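Local coordinates for protein formate dehydrogenase (Pyrobaculum aerophilum, PDB 1QP8) that probably acts as an NAD(P)-dependent dehydrogenase of the D-isomer-specific 2-hydroxyacid family and binds NADPH in a Rossmann-type domain, at residues Ala87-Ala90 against Leu91-Leu95; Leu182-Lys186 against His187-Leu191; Phe206-Val209 against Gly210-Val214; Leu221-Leu224 against Lys225-Gln229. All coordinates share one frame; numbering follows the deposited sequence.

How the contacts relate
The four contacts follow one another along the chain, and all belong to the Rossmann-type half of the protein that carries NADPH. Contact 1 is on helix 83-98, which lies against the six-stranded parallel sheet; L94 packs on V207 of contact 3, and the two centres are about 13 Å apart. Contact 2 is the loop after strand 177-180, contact 3 the end of the adjacent strand 205-208 and the loop beyond it. These two loops, centres about 10 Å apart, meet through L184 and R211 and form part of the cofactor site. Contact 4 ends helix 217-226, its centre about 17 Å from that of contact 3; like contact 1 it is on a helix flanking the sheet.

Contact 1: residues Ala87-Ala90 against Leu91-Leu95; sequences AEFA and LALLL
The carbonyls of F89 and A90 accept L93 N and L94 N of the next turn of helix 83-98, the long buried helix that lies against the parallel sheet of the Rossmann-type domain. The bonding is the regular i to i+4 pattern: L91 N to A87 O, A92 N to E88 O at 3.0 Å, L93 N to F89 O, and L94 N to A90 O at 2.8 Å. That last one is bent more than the others, with 131° at the hydrogen.

A90 offers only a methyl, and it sits on the side of the helix that meets V179 of strand 177-180. L91 faces helix 135-145, where it packs on I142 and L143. Its CG stands beside its own backbone N, chi1 -71°, which lays the branch back along the previous turn, CG 3.8 Å from A87 O. E88 serves the dimer, with a salt bridge from OE1 to K99 of the second subunit and further bonds from its carboxylate to I122 N and Q123 N of that subunit.

F89 makes the one side-chain to side-chain contact between the two segments. With CG swung opposite the backbone N (chi1 -158°), the ring projects outward from the helix, slanting across L93, while also touching D235, T258 and A262. L93 CB rests against the main chain of the same residue, 3.4 Å from F89 O. The ring itself meets the leucine through a single corner, CE2 lying 4.1 Å from L93 CG.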
loop_
_atom_site.group_PDB
_atom_site.type_symbol
_atom_site.label_atom_id
_atom_site.label_comp_id
_atom_site.label_asym_id
_atom_site.label_seq_id
_atom_site.Cartn_x
_atom_site.Cartn_y
_atom_site.Cartn_z
ATOM N N ALA A 87 7.425 -0.222 -8.387
ATOM C CA ALA A 87 6.968 0.863 -7.535
ATOM C C ALA A 87 5.831 0.387 -6.629
ATOM O O ALA A 87 5.968 0.414 -5.404
ATOM C CB ALA A 87 6.511 2.033 -8.380
ATOM N N GLU A 88 4.717 -0.058 -7.215
ATOM C CA GLU A 88 3.594 -0.525 -6.402
ATOM C C GLU A 88 4.005 -1.651 -5.465
ATOM O O GLU A 88 3.483 -1.771 -4.352
ATOM C CB GLU A 88 2.416 -1.038 -7.248
ATOM C CG GLU A 88 2.576 -1.028 -8.752
ATOM C CD GLU A 88 1.362 -1.643 -9.462
ATOM O OE1 GLU A 88 1.132 -2.873 -9.331
ATOM O OE2 GLU A 88 0.635 -0.896 -10.148
ATOM N N PHE A 89 4.936 -2.484 -5.910
ATOM C CA PHE A 89 5.363 -3.585 -5.074
ATOM C C PHE A 89 6.045 -3.075 -3.802
ATOM O O PHE A 89 5.848 -3.629 -2.718
ATOM C CB PHE A 89 6.308 -4.512 -5.847
ATOM C CG PHE A 89 6.376 -5.897 -5.287
ATOM C CD1 PHE A 89 5.375 -6.814 -5.553
ATOM C CD2 PHE A 89 7.416 -6.272 -4.449
ATOM C CE1 PHE A 89 5.403 -8.103 -4.986
ATOM C CE2 PHE A 89 7.464 -7.548 -3.873
ATOM C CZ PHE A 89 6.452 -8.467 -4.143
ATOM N N ALA A 90 6.846 -2.022 -3.928
ATOM C CA ALA A 90 7.540 -1.470 -2.774
ATOM C C ALA A 90 6.544 -0.886 -1.779
ATOM O O ALA A 90 6.720 -1.009 -0.568
ATOM C CB ALA A 90 8.516 -0.397 -3.224
ATOM N N LEU A 91 5.497 -0.250 -2.286
ATOM C CA LEU A 91 4.513 0.326 -1.402
ATOM C C LEU A 91 3.839 -0.776 -0.620
ATOM O O LEU A 91 3.628 -0.651 0.595
ATOM C CB LEU A 91 3.484 1.111 -2.194
ATOM C CG LEU A 91 4.095 2.394 -2.746
ATOM C CD1 LEU A 91 3.200 2.954 -3.826
ATOM C CD2 LEU A 91 4.290 3.389 -1.625
ATOM N N ALA A 92 3.500 -1.860 -1.311
ATOM C CA ALA A 92 2.858 -3.003 -0.672
ATOM C C ALA A 92 3.817 -3.542 0.367
ATOM O O ALA A 92 3.444 -3.791 1.510
ATOM C CB ALA A 92 2.560 -4.073 -1.704
ATOM N N LEU A 93 5.064 -3.713 -0.040
ATOM C CA LEU A 93 6.080 -4.211 0.873
ATOM C C LEU A 93 6.196 -3.339 2.101
ATOM O O LEU A 93 6.551 -3.811 3.173
ATOM C CB LEU A 93 7.450 -4.283 0.202
ATOM C CG LEU A 93 7.872 -5.674 -0.268
ATOM C CD1 LEU A 93 9.326 -5.631 -0.730
ATOM C CD2 LEU A 93 7.699 -6.681 0.877
ATOM N N LEU A 94 5.899 -2.060 1.946
ATOM C CA LEU A 94 5.986 -1.136 3.056
ATOM C C LEU A 94 4.736 -1.155 3.932
ATOM O O LEU A 94 4.808 -1.391 5.141
ATOM C CB LEU A 94 6.220 0.270 2.518
ATOM C CG LEU A 94 6.035 1.422 3.505
ATOM C CD1 LEU A 94 7.033 1.285 4.646
ATOM C CD2 LEU A 94 6.212 2.751 2.766
ATOM N N LEU A 95 3.589 -0.912 3.317
ATOM C CA LEU A 95 2.342 -0.857 4.054
ATOM C C LEU A 95 1.919 -2.149 4.763
ATOM O O LEU A 95 1.298 -2.087 5.818
ATOM C CB LEU A 95 1.211 -0.402 3.120
ATOM C CG LEU A 95 1.403 0.888 2.311
ATOM C CD1 LEU A 95 0.125 1.219 1.571
ATOM C CD2 LEU A 95 1.767 2.010 3.238
#

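Contact 2: residues Leu182-Lys186 against His187-Leu191; sequences LPLNK and HTRGL. With NDP (NADPH dihydro-nicotinamide-adenine-dinucleotide phosphate), chain C.
L182 meets L191 from the two ends of this loop, the two side chains at about a right angle, with L182 CD1 3.6 Å from L191 CD2. Its other methyl turns to the adenine of NADPH. P183 comes next and lays its ring by the adenine, CG lying 3.5 Å from C8A, while its carbonyl takes the T188 hydroxyl on an in-plane lone pair, OG1 to O 2.7 Å. That hydroxyl is used twice, since T188 OG1 also accepts N185 N in a fairly straight bond (156°). L184 reaches past it and puts CD2 over one face of the R189 guanidinium, toward the rim.

N185 closes an Asx turn: OD1 accepts H187 N at 2.7 Å and, more weakly, T188 N. Its main-chain O takes T188 N and R189 N from the same face. The N185 amide also reads the adenine through two weak bonds, ND2 to N7A at 3.1 Å and N6A back to OD1. Folding CG between backbone N and carbonyl carbon, chi1 50°, brings the amide over this turn. K186 then runs extended beside the H187 ring, CE 3.3 Å from CE1.

The whole loop follows strand 177-180 and leads to helix 194-197; L182 and L191 both rest on F153 of strand 149-153, and R189 touches E213 in the loop after strand 205-208.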
loop_
_atom_site.group_PDB
_atom_site.type_symbol
_atom_site.label_atom_id
_atom_site.label_comp_id
_atom_site.label_asym_id
_atom_site.label_seq_id
_atom_site.Cartn_x
_atom_site.Cartn_y
_atom_site.Cartn_z
ATOM N N LEU A 182 18.287 1.618 -4.734
ATOM C CA LEU A 182 19.544 2.018 -5.338
ATOM C C LEU A 182 20.034 0.960 -6.290
ATOM O O LEU A 182 19.746 -0.221 -6.113
ATOM C CB LEU A 182 20.616 2.215 -4.269
ATOM C CG LEU A 182 20.374 3.361 -3.299
ATOM C CD1 LEU A 182 21.476 3.389 -2.223
ATOM C CD2 LEU A 182 20.339 4.654 -4.082
ATOM N N PRO A 183 20.764 1.372 -7.328
ATOM C CA PRO A 183 21.319 0.444 -8.316
ATOM C C PRO A 183 22.594 -0.063 -7.655
ATOM O O PRO A 183 23.149 0.637 -6.803
ATOM C CB PRO A 183 21.637 1.352 -9.498
ATOM C CG PRO A 183 20.689 2.515 -9.314
ATOM C CD PRO A 183 20.766 2.748 -7.847
ATOM N N LEU A 184 23.080 -1.243 -8.020
ATOM C CA LEU A 184 24.299 -1.724 -7.384
ATOM C C LEU A 184 25.581 -1.514 -8.202
ATOM O O LEU A 184 25.819 -2.210 -9.194
ATOM C CB LEU A 184 24.153 -3.207 -7.043
ATOM C CG LEU A 184 25.408 -3.903 -6.493
ATOM C CD1 LEU A 184 25.767 -3.314 -5.132
ATOM C CD2 LEU A 184 25.163 -5.388 -6.381
ATOM N N ASN A 185 26.407 -0.557 -7.792
ATOM C CA ASN A 185 27.673 -0.307 -8.471
ATOM C C ASN A 185 28.757 -0.292 -7.393
ATOM O O ASN A 185 28.490 -0.681 -6.260
ATOM C CB ASN A 185 27.622 1.014 -9.220
ATOM C CG ASN A 185 27.131 2.122 -8.361
ATOM O OD1 ASN A 185 27.625 2.307 -7.245
ATOM N ND2 ASN A 185 26.151 2.876 -8.858
ATOM N N LYS A 186 29.968 0.148 -7.724
ATOM C CA LYS A 186 31.051 0.147 -6.740
ATOM C C LYS A 186 30.856 1.189 -5.647
ATOM O O LYS A 186 31.477 1.106 -4.590
ATOM C CB LYS A 186 32.408 0.339 -7.423
ATOM C CG LYS A 186 32.610 1.700 -8.059
ATOM C CD LYS A 186 33.991 1.807 -8.688
ATOM C CE LYS A 186 34.232 3.191 -9.268
ATOM N NZ LYS A 186 35.556 3.292 -9.943
ATOM N N HIS A 187 29.975 2.153 -5.895
ATOM C CA HIS A 187 29.704 3.199 -4.919
ATOM C C HIS A 187 28.542 2.835 -4.003
ATOM O O HIS A 187 28.391 3.424 -2.931
ATOM C CB HIS A 187 29.387 4.523 -5.618
ATOM C CG HIS A 187 30.439 4.966 -6.582
ATOM N ND1 HIS A 187 30.507 4.495 -7.875
ATOM C CD2 HIS A 187 31.486 5.813 -6.432
ATOM C CE1 HIS A 187 31.551 5.033 -8.481
ATOM N NE2 HIS A 187 32.162 5.835 -7.628
ATOM N N THR A 188 27.708 1.884 -4.427
ATOM C CA THR A 188 26.575 1.478 -3.599
ATOM C C THR A 188 26.817 0.199 -2.799
ATOM O O THR A 188 26.084 -0.062 -1.842
ATOM C CB THR A 188 25.265 1.310 -4.414
ATOM O OG1 THR A 188 25.445 0.328 -5.444
ATOM C CG2 THR A 188 24.834 2.646 -5.001
ATOM N N ARG A 189 27.822 -0.596 -3.168
ATOM C CA ARG A 189 28.115 -1.825 -2.425
ATOM C C ARG A 189 28.101 -1.459 -0.939
ATOM O O ARG A 189 28.286 -0.309 -0.612
ATOM C CB ARG A 189 29.487 -2.366 -2.807
ATOM C CG ARG A 189 29.511 -3.141 -4.099
ATOM C CD ARG A 189 29.562 -4.634 -3.821
ATOM N NE ARG A 189 29.179 -5.412 -4.996
ATOM C CZ ARG A 189 28.715 -6.657 -4.947
ATOM N NH1 ARG A 189 28.578 -7.279 -3.782
ATOM N NH2 ARG A 189 28.355 -7.273 -6.060
ATOM N N GLY A 190 27.862 -2.416 -0.048
ATOM C CA GLY A 190 27.809 -2.130 1.393
ATOM C C GLY A 190 27.660 -0.692 1.867
ATOM O O GLY A 190 28.217 -0.313 2.899
ATOM N N LEU A 191 26.892 0.106 1.137
ATOM C CA LEU A 191 26.695 1.509 1.460
ATOM C C LEU A 191 25.983 1.688 2.790
ATOM O O LEU A 191 26.499 2.342 3.696
ATOM C CB LEU A 191 25.888 2.187 0.356
ATOM C CG LEU A 191 25.533 3.635 0.670
ATOM C CD1 LEU A 191 26.799 4.448 0.563
ATOM C CD2 LEU A 191 24.464 4.151 -0.278
HETATM P PA NDP C . 17.766 4.045 -12.652
HETATM O O1A NDP C . 19.027 3.275 -12.884
HETATM O O2A NDP C . 17.030 2.887 -13.206
HETATM O O5B NDP C . 18.403 4.378 -11.168
HETATM C C5B NDP C . 19.097 5.691 -11.170
HETATM C C4B NDP C . 18.789 6.467 -9.838
HETATM O O4B NDP C . 19.558 5.999 -8.662
HETATM C C3B NDP C . 19.182 7.995 -9.894
HETATM O O3B NDP C . 18.491 8.707 -8.883
HETATM C C2B NDP C . 20.690 7.834 -9.702
HETATM O O2B NDP C . 21.555 8.895 -9.517
HETATM C C1B NDP C . 20.723 6.861 -8.598
HETATM N N9A NDP C . 21.997 6.238 -8.448
HETATM C C8A NDP C . 22.688 5.370 -9.250
HETATM N N7A NDP C . 23.854 5.005 -8.716
HETATM C C5A NDP C . 23.888 5.683 -7.522
HETATM C C6A NDP C . 24.877 5.738 -6.472
HETATM N N6A NDP C . 26.017 5.030 -6.588
HETATM N N1A NDP C . 24.604 6.545 -5.374
HETATM C C2A NDP C . 23.408 7.251 -5.340
HETATM N N3A NDP C . 22.458 7.260 -6.259
HETATM C C4A NDP C . 22.763 6.430 -7.325
HETATM O O3 NDP C . 16.575 3.826 -11.655
HETATM P PN NDP C . 15.526 2.719 -11.046
HETATM O O1N NDP C . 14.601 3.342 -10.071
HETATM O O2N NDP C . 14.774 2.004 -12.127
HETATM O O5D NDP C . 16.473 1.589 -10.277
HETATM C C5D NDP C . 17.090 0.558 -11.083
HETATM C C4D NDP C . 17.790 -0.396 -10.100
HETATM O O4D NDP C . 16.793 -1.019 -9.255
HETATM C C3D NDP C . 18.497 -1.526 -10.847
HETATM O O3D NDP C . 19.813 -1.105 -11.169
HETATM C C2D NDP C . 18.392 -2.693 -9.830
HETATM O O2D NDP C . 19.538 -2.751 -8.967
HETATM C C1D NDP C . 17.054 -2.435 -9.096
HETATM N N1N NDP C . 15.886 -3.271 -9.650
HETATM C C2N NDP C . 15.269 -4.175 -8.718
HETATM C C3N NDP C . 14.192 -4.950 -9.215
HETATM C C7N NDP C . 13.492 -5.952 -8.216
HETATM O O7N NDP C . 12.456 -6.479 -8.580
HETATM N N7N NDP C . 14.091 -6.160 -7.012
HETATM C C4N NDP C . 13.682 -4.890 -10.569
HETATM C C5N NDP C . 14.397 -3.940 -11.383
HETATM C C6N NDP C . 15.440 -3.157 -10.988
HETATM P P2B NDP C . 22.317 9.426 -10.940
HETATM O O1X NDP C . 23.144 10.499 -10.275
HETATM O O2X NDP C . 23.058 8.218 -11.394
HETATM O O3X NDP C . 21.238 9.852 -11.814
#

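Contact 3: residues Phe206-Val209 against Gly210-Val214; sequences FVNV and GRAEV. With NDP (NADPH dihydro-nicotinamide-adenine-dinucleotide phosphate), chain C.
N208 ends strand 205-208 in extended form, and the chain then turns at V209 (psi -7°) so that G210 comes back within reach of the N208 side chain. This is the carboxyl end of a parallel strand in the Rossmann fold, where the loop meets the nicotinamide half of NADPH. G210 N gives a weak bond to N208 OD1, 3.3 Å long. The amide gets there because CG lies opposite the backbone N (chi1 -175°), which points it along the loop. N208 O, for its part, bonds S234 OG in the next strand.

V209 O lies next to the carboxamide N7N of the cofactor, and G210 CA is 3.7 Å from the ribose C1D. R211 bends back over that sugar: one face of its guanidinium has O2D 3.0 Å above the plane, toward the rim, and NH1 comes close to C2N of the nicotinamide. Were an alanine here, the flat group over O2D would go, and the ribose and the neighbouring nicotinamide would probably be left with a gap on that side. On the far side of the turn, the N208 amide ends against A212, its ND2 3.4 Å from CA and 4.1 Å from CB.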
loop_
_atom_site.group_PDB
_atom_site.type_symbol
_atom_site.label_atom_id
_atom_site.label_comp_id
_atom_site.label_asym_id
_atom_site.label_seq_id
_atom_site.Cartn_x
_atom_site.Cartn_y
_atom_site.Cartn_z
ATOM N N PHE A 206 12.274 -1.033 7.151
ATOM C CA PHE A 206 13.185 -0.769 6.043
ATOM C C PHE A 206 12.810 -1.648 4.862
ATOM O O PHE A 206 12.892 -2.865 4.950
ATOM C CB PHE A 206 14.620 -1.096 6.449
ATOM C CG PHE A 206 15.636 -0.698 5.431
ATOM C CD1 PHE A 206 16.341 0.490 5.564
ATOM C CD2 PHE A 206 15.869 -1.493 4.314
ATOM C CE1 PHE A 206 17.268 0.882 4.596
ATOM C CE2 PHE A 206 16.793 -1.113 3.338
ATOM C CZ PHE A 206 17.492 0.077 3.480
ATOM N N VAL A 207 12.416 -1.040 3.753
ATOM C CA VAL A 207 12.055 -1.800 2.563
ATOM C C VAL A 207 13.156 -1.791 1.485
ATOM O O VAL A 207 13.570 -0.727 1.029
ATOM C CB VAL A 207 10.777 -1.225 1.940
ATOM C CG1 VAL A 207 10.495 -1.900 0.606
ATOM C CG2 VAL A 207 9.614 -1.394 2.908
ATOM N N ASN A 208 13.645 -2.963 1.083
ATOM C CA ASN A 208 14.652 -2.999 0.023
ATOM C C ASN A 208 14.042 -3.619 -1.211
ATOM O O ASN A 208 13.505 -4.717 -1.154
ATOM C CB ASN A 208 15.883 -3.805 0.409
ATOM C CG ASN A 208 16.966 -3.720 -0.651
ATOM O OD1 ASN A 208 17.039 -2.743 -1.398
ATOM N ND2 ASN A 208 17.815 -4.736 -0.718
ATOM N N VAL A 209 14.133 -2.927 -2.337
ATOM C CA VAL A 209 13.538 -3.450 -3.551
ATOM C C VAL A 209 14.567 -3.466 -4.691
ATOM O O VAL A 209 14.316 -4.000 -5.762
ATOM C CB VAL A 209 12.255 -2.628 -3.900
ATOM C CG1 VAL A 209 12.619 -1.363 -4.632
ATOM C CG2 VAL A 209 11.290 -3.471 -4.681
ATOM N N GLY A 210 15.731 -2.883 -4.443
ATOM C CA GLY A 210 16.786 -2.908 -5.427
ATOM C C GLY A 210 17.790 -3.911 -4.909
ATOM O O GLY A 210 17.610 -4.510 -3.843
ATOM N N ARG A 211 18.877 -4.089 -5.645
ATOM C CA ARG A 211 19.914 -5.038 -5.228
ATOM C C ARG A 211 20.260 -5.059 -3.714
ATOM O O ARG A 211 20.465 -4.029 -3.080
ATOM C CB ARG A 211 21.186 -4.849 -6.092
ATOM C CG ARG A 211 21.421 -5.982 -7.086
ATOM C CD ARG A 211 20.143 -6.615 -7.617
ATOM N NE ARG A 211 19.711 -6.081 -8.907
ATOM C CZ ARG A 211 18.442 -6.044 -9.330
ATOM N NH1 ARG A 211 17.458 -6.506 -8.560
ATOM N NH2 ARG A 211 18.152 -5.554 -10.539
ATOM N N ALA A 212 20.301 -6.263 -3.150
ATOM C CA ALA A 212 20.582 -6.482 -1.732
ATOM C C ALA A 212 21.991 -6.081 -1.279
ATOM O O ALA A 212 22.169 -5.540 -0.190
ATOM C CB ALA A 212 20.339 -7.962 -1.383
ATOM N N GLU A 213 22.985 -6.366 -2.115
ATOM C CA GLU A 213 24.388 -6.073 -1.826
ATOM C C GLU A 213 24.633 -4.642 -1.358
ATOM O O GLU A 213 25.665 -4.347 -0.752
ATOM C CB GLU A 213 25.241 -6.356 -3.063
ATOM C CG GLU A 213 25.371 -7.842 -3.444
ATOM C CD GLU A 213 24.079 -8.475 -3.974
ATOM O OE1 GLU A 213 23.126 -7.736 -4.309
ATOM O OE2 GLU A 213 24.031 -9.728 -4.069
ATOM N N VAL A 214 23.673 -3.765 -1.638
ATOM C CA VAL A 214 23.742 -2.357 -1.257
ATOM C C VAL A 214 23.728 -2.217 0.255
ATOM O O VAL A 214 24.152 -1.203 0.807
ATOM C CB VAL A 214 22.554 -1.593 -1.845
ATOM C CG1 VAL A 214 22.440 -0.226 -1.236
ATOM C CG2 VAL A 214 22.732 -1.471 -3.330
HETATM P PA NDP C . 17.766 4.045 -12.652
HETATM O O1A NDP C . 19.027 3.275 -12.884
HETATM O O2A NDP C . 17.030 2.887 -13.206
HETATM O O5B NDP C . 18.403 4.378 -11.168
HETATM C C5B NDP C . 19.097 5.691 -11.170
HETATM C C4B NDP C . 18.789 6.467 -9.838
HETATM O O4B NDP C . 19.558 5.999 -8.662
HETATM C C3B NDP C . 19.182 7.995 -9.894
HETATM O O3B NDP C . 18.491 8.707 -8.883
HETATM C C2B NDP C . 20.690 7.834 -9.702
HETATM O O2B NDP C . 21.555 8.895 -9.517
HETATM C C1B NDP C . 20.723 6.861 -8.598
HETATM N N9A NDP C . 21.997 6.238 -8.448
HETATM C C8A NDP C . 22.688 5.370 -9.250
HETATM N N7A NDP C . 23.854 5.005 -8.716
HETATM C C5A NDP C . 23.888 5.683 -7.522
HETATM C C6A NDP C . 24.877 5.738 -6.472
HETATM N N6A NDP C . 26.017 5.030 -6.588
HETATM N N1A NDP C . 24.604 6.545 -5.374
HETATM C C2A NDP C . 23.408 7.251 -5.340
HETATM N N3A NDP C . 22.458 7.260 -6.259
HETATM C C4A NDP C . 22.763 6.430 -7.325
HETATM O O3 NDP C . 16.575 3.826 -11.655
HETATM P PN NDP C . 15.526 2.719 -11.046
HETATM O O1N NDP C . 14.601 3.342 -10.071
HETATM O O2N NDP C . 14.774 2.004 -12.127
HETATM O O5D NDP C . 16.473 1.589 -10.277
HETATM C C5D NDP C . 17.090 0.558 -11.083
HETATM C C4D NDP C . 17.790 -0.396 -10.100
HETATM O O4D NDP C . 16.793 -1.019 -9.255
HETATM C C3D NDP C . 18.497 -1.526 -10.847
HETATM O O3D NDP C . 19.813 -1.105 -11.169
HETATM C C2D NDP C . 18.392 -2.693 -9.830
HETATM O O2D NDP C . 19.538 -2.751 -8.967
HETATM C C1D NDP C . 17.054 -2.435 -9.096
HETATM N N1N NDP C . 15.886 -3.271 -9.650
HETATM C C2N NDP C . 15.269 -4.175 -8.718
HETATM C C3N NDP C . 14.192 -4.950 -9.215
HETATM C C7N NDP C . 13.492 -5.952 -8.216
HETATM O O7N NDP C . 12.456 -6.479 -8.580
HETATM N N7N NDP C . 14.091 -6.160 -7.012
HETATM C C4N NDP C . 13.682 -4.890 -10.569
HETATM C C5N NDP C . 14.397 -3.940 -11.383
HETATM C C6N NDP C . 15.440 -3.157 -10.988
HETATM P P2B NDP C . 22.317 9.426 -10.940
HETATM O O1X NDP C . 23.144 10.499 -10.275
HETATM O O2X NDP C . 23.058 8.218 -11.394
HETATM O O3X NDP C . 21.238 9.852 -11.814
#

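Contact 4: residues Leu221-Leu224 against Lys225-Gln229; sequences LRIL and KERPQ
I223 lays its CD1 over one face of the R227 guanidinium, and the arginine's aliphatic part packs on the same isoleucine, R227 CD 3.4 Å from I223 CG1. The bends at chi2 and chi3 fold R227 back in this way; its NH1 bonds A198 O. R222 and E226 form the other flat pair, a salt bridge with NE to OE2 at 3.2 Å. It is a weak bond, 122° at the hydrogen; the guanidinium and carboxylate planes are 52° apart and the two side chains cross at a slant. Y194 takes part on both sides, accepting a cation-pi contact from R222 and hydrogen-bonding E226 OE1 through OH.

Two donors share the I223 carbonyl: R227 N at 2.8 Å is almost straight, 171°, while E226 N comes from above the carbonyl plane. K225 N bonds L221 O at 3.0 Å, and the K225 chain runs beside L221. Replacing R227 with alanine removes the guanidinium, which would probably leave I223 CD1 uncovered on that side and A198 O short of a partner.

Here the last turn of helix 217-226 unwinds toward strand 231-234; the helix is the crossover of the beta-alpha-beta unit that starts at strand 205-208, the repeating element of a Rossmann fold.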
loop_
_atom_site.group_PDB
_atom_site.type_symbol
_atom_site.label_atom_id
_atom_site.label_comp_id
_atom_site.label_asym_id
_atom_site.label_seq_id
_atom_site.Cartn_x
_atom_site.Cartn_y
_atom_site.Cartn_z
ATOM N N LEU A 221 21.232 -8.171 9.661
ATOM C CA LEU A 221 21.059 -9.288 10.559
ATOM C C LEU A 221 21.201 -8.813 11.999
ATOM O O LEU A 221 20.382 -9.124 12.867
ATOM C CB LEU A 221 22.131 -10.318 10.232
ATOM C CG LEU A 221 21.918 -11.806 10.464
ATOM C CD1 LEU A 221 20.534 -12.259 9.990
ATOM C CD2 LEU A 221 23.012 -12.524 9.696
ATOM N N ARG A 222 22.240 -8.034 12.250
ATOM C CA ARG A 222 22.489 -7.563 13.588
ATOM C C ARG A 222 21.409 -6.671 14.144
ATOM O O ARG A 222 20.956 -6.877 15.269
ATOM C CB ARG A 222 23.814 -6.827 13.651
ATOM C CG ARG A 222 23.933 -5.986 14.889
ATOM C CD ARG A 222 25.282 -5.358 15.012
ATOM N NE ARG A 222 25.235 -4.310 16.015
ATOM C CZ ARG A 222 26.300 -3.763 16.579
ATOM N NH1 ARG A 222 27.515 -4.172 16.237
ATOM N NH2 ARG A 222 26.141 -2.807 17.489
ATOM N N ILE A 223 20.994 -5.663 13.386
ATOM C CA ILE A 223 19.969 -4.780 13.917
ATOM C C ILE A 223 18.652 -5.527 14.075
ATOM O O ILE A 223 17.888 -5.253 14.999
ATOM C CB ILE A 223 19.749 -3.528 13.044
ATOM C CG1 ILE A 223 18.964 -2.494 13.854
ATOM C CG2 ILE A 223 18.983 -3.872 11.782
ATOM C CD1 ILE A 223 18.688 -1.208 13.118
ATOM N N LEU A 224 18.391 -6.478 13.181
ATOM C CA LEU A 224 17.160 -7.246 13.269
ATOM C C LEU A 224 17.146 -8.014 14.565
ATOM O O LEU A 224 16.105 -8.108 15.205
ATOM C CB LEU A 224 17.030 -8.209 12.101
ATOM C CG LEU A 224 16.377 -7.586 10.874
ATOM C CD1 LEU A 224 16.579 -8.494 9.668
ATOM C CD2 LEU A 224 14.919 -7.353 11.166
ATOM N N LYS A 225 18.300 -8.553 14.959
ATOM C CA LYS A 225 18.392 -9.313 16.209
ATOM C C LYS A 225 18.385 -8.430 17.449
ATOM O O LYS A 225 18.271 -8.935 18.563
ATOM C CB LYS A 225 19.658 -10.162 16.241
ATOM C CG LYS A 225 19.606 -11.410 15.390
ATOM C CD LYS A 225 20.987 -12.005 15.243
ATOM C CE LYS A 225 20.962 -13.249 14.376
ATOM N NZ LYS A 225 22.335 -13.658 13.935
ATOM N N GLU A 226 18.517 -7.121 17.264
ATOM C CA GLU A 226 18.517 -6.203 18.396
ATOM C C GLU A 226 17.187 -5.495 18.550
ATOM O O GLU A 226 16.698 -5.316 19.662
ATOM C CB GLU A 226 19.595 -5.135 18.244
ATOM C CG GLU A 226 21.005 -5.651 18.076
ATOM C CD GLU A 226 22.007 -4.524 18.166
ATOM O OE1 GLU A 226 21.598 -3.369 17.906
ATOM O OE2 GLU A 226 23.187 -4.790 18.486
ATOM N N ARG A 227 16.607 -5.068 17.438
ATOM C CA ARG A 227 15.343 -4.359 17.502
ATOM C C ARG A 227 14.193 -5.197 16.966
ATOM O O ARG A 227 13.952 -5.268 15.761
ATOM C CB ARG A 227 15.477 -3.016 16.770
ATOM C CG ARG A 227 16.473 -2.101 17.484
ATOM C CD ARG A 227 17.361 -1.258 16.570
ATOM N NE ARG A 227 16.772 0.039 16.253
ATOM C CZ ARG A 227 17.475 1.138 16.004
ATOM N NH1 ARG A 227 18.801 1.109 16.037
ATOM N NH2 ARG A 227 16.850 2.268 15.721
ATOM N N PRO A 228 13.472 -5.866 17.873
ATOM C CA PRO A 228 12.336 -6.714 17.507
ATOM C C PRO A 228 11.267 -5.968 16.697
ATOM O O PRO A 228 10.638 -6.545 15.813
ATOM C CB PRO A 228 11.828 -7.205 18.865
ATOM C CG PRO A 228 13.088 -7.273 19.686
ATOM C CD PRO A 228 13.765 -5.974 19.314
ATOM N N GLN A 229 11.077 -4.685 16.995
ATOM C CA GLN A 229 10.096 -3.870 16.296
ATOM C C GLN A 229 10.631 -3.407 14.938
ATOM O O GLN A 229 9.871 -2.913 14.095
ATOM C CB GLN A 229 9.748 -2.648 17.136
ATOM C CG GLN A 229 9.426 -2.966 18.577
ATOM C CD GLN A 229 8.125 -3.714 18.727
ATOM O OE1 GLN A 229 7.051 -3.173 18.455
ATOM N NE2 GLN A 229 8.209 -4.968 19.159
#